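Local coordinates for phosphoglycerate dehydrogenase (Lactobacillus plantarum, PDB 3EVT), which probably catalyses the NAD-dependent oxidation of 3-phosphoglycerate to 3-phosphohydroxypyruvate, using a Rossmann-type NAD-binding domain, at residues Ser108-Tyr113 and Thr131-Thr136. Sequence-based numbering, arbitrary orientation.
Sequences SVVRGY and TTSTLT
A pair of polar bonds ties V110, the last residue of helix 93-110, and R111 just after it to S133, one at its backbone N-H and the other at its carbonyl oxygen, fastening the helix end to the loop before strand 139-143 of the NAD-binding domain. S133 N donates to V110 O at 2.9 Å. R111 NH1 gives a 2.7 Å bond to S133 O. This second bond is nearly straight at the donor (160°), and the oxygen lies in the guanidinium plane; yet NH1 sits above the carbonyl plane, 67° out of it. The R111 side chain sets out away from the loop, but a bend at chi2 (-55°) brings CD round, and another at chi3 turns NE. CD lies 3.2 Å from S133 O. T134 CG2 lies over one guanidinium face. The valine packs beside the same serine, its CB against S133 OG. V110 CG2 meets L135 CD2 at 4.0 Å, the two side chains crossing at about a right angle; both also touch F194 of strand 194-197. G112 ends the helix in a Schellman motif with positive phi. R111 NE bonds S101 OG of the second subunit, and E100 of that subunit accepts from L135 N and T136 N. An alanine in place of R111 would probably leave S133 O without this donor and remove the link to S101 OG of the second subunit. With NE, NH1 and NH2 all hydrogen-bonded, the buried guanidinium is well satisfied, joining loop to second subunit while V110 O holds the loop to the helix end.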
# COMPACT_ATOMS: atom_id res chain seq x y z
N SER A 108 11.05 -0.23 -0.47
CA SER A 108 12.28 -0.96 -0.29
C SER A 108 13.41 -0.08 0.19
O SER A 108 14.24 -0.55 0.94
CB SER A 108 12.69 -1.75 -1.52
OG SER A 108 13.10 -0.90 -2.54
N VAL A 109 13.41 1.19 -0.21
CA VAL A 109 14.32 2.21 0.32
C VAL A 109 14.03 2.59 1.76
O VAL A 109 14.87 2.32 2.59
CB VAL A 109 14.41 3.45 -0.57
CG1 VAL A 109 15.01 4.67 0.23
CG2 VAL A 109 15.25 3.11 -1.81
N VAL A 110 12.85 3.14 2.08
CA VAL A 110 12.63 3.65 3.45
C VAL A 110 12.51 2.56 4.51
O VAL A 110 12.82 2.81 5.68
CB VAL A 110 11.44 4.64 3.62
CG1 VAL A 110 11.61 5.80 2.70
CG2 VAL A 110 10.09 3.93 3.40
N ARG A 111 12.05 1.36 4.13
CA ARG A 111 12.00 0.25 5.12
C ARG A 111 13.31 -0.51 5.20
O ARG A 111 13.44 -1.46 6.00
CB ARG A 111 10.79 -0.67 4.92
CG ARG A 111 9.44 0.10 4.85
CD ARG A 111 9.23 0.99 6.10
NE ARG A 111 9.28 0.23 7.33
CZ ARG A 111 9.70 0.74 8.49
NH1 ARG A 111 10.13 2.00 8.56
NH2 ARG A 111 9.70 -0.02 9.58
N GLY A 112 14.30 -0.06 4.42
CA GLY A 112 15.67 -0.56 4.60
C GLY A 112 16.06 -1.82 3.86
O GLY A 112 17.16 -2.39 4.11
N TYR A 113 15.23 -2.28 2.92
CA TYR A 113 15.53 -3.48 2.16
C TYR A 113 16.72 -3.27 1.27
O TYR A 113 17.59 -4.11 1.22
CB TYR A 113 14.28 -4.04 1.43
CG TYR A 113 13.51 -4.94 2.40
CD1 TYR A 113 12.54 -4.40 3.25
CD2 TYR A 113 13.85 -6.28 2.55
CE1 TYR A 113 11.95 -5.16 4.16
CE2 TYR A 113 13.25 -7.05 3.44
CZ TYR A 113 12.31 -6.50 4.27
OH TYR A 113 11.70 -7.30 5.20
N THR A 131 18.79 5.19 8.94
CA THR A 131 17.57 5.19 9.71
C THR A 131 16.39 4.93 8.77
O THR A 131 16.21 5.64 7.79
CB THR A 131 17.35 6.58 10.32
OG1 THR A 131 18.47 6.89 11.15
CG2 THR A 131 16.03 6.66 11.14
N THR A 132 15.58 3.93 9.08
CA THR A 132 14.34 3.68 8.37
C THR A 132 13.31 4.78 8.62
O THR A 132 13.38 5.54 9.62
CB THR A 132 13.68 2.36 8.86
OG1 THR A 132 13.69 2.30 10.29
CG2 THR A 132 14.39 1.14 8.30
N SER A 133 12.32 4.85 7.75
CA SER A 133 11.21 5.78 7.93
C SER A 133 9.99 5.12 7.29
O SER A 133 10.11 4.03 6.73
CB SER A 133 11.58 7.14 7.30
OG SER A 133 11.97 7.00 5.91
N THR A 134 8.82 5.73 7.41
CA THR A 134 7.61 5.15 6.85
C THR A 134 7.08 6.04 5.73
O THR A 134 7.35 7.26 5.73
CB THR A 134 6.48 4.99 7.93
OG1 THR A 134 6.22 6.25 8.51
CG2 THR A 134 6.88 4.00 9.07
N LEU A 135 6.33 5.47 4.79
CA LEU A 135 5.56 6.29 3.86
C LEU A 135 4.48 7.13 4.56
O LEU A 135 4.24 8.30 4.21
CB LEU A 135 4.92 5.42 2.76
CG LEU A 135 5.94 4.64 1.90
CD1 LEU A 135 5.25 3.95 0.77
CD2 LEU A 135 6.99 5.53 1.38
N THR A 136 3.83 6.54 5.56
CA THR A 136 2.77 7.25 6.25
C THR A 136 3.33 8.59 6.75
O THR A 136 4.43 8.66 7.31
CB THR A 136 2.13 6.44 7.37
OG1 THR A 136 0.98 7.16 7.88
CG2 THR A 136 3.12 6.15 8.49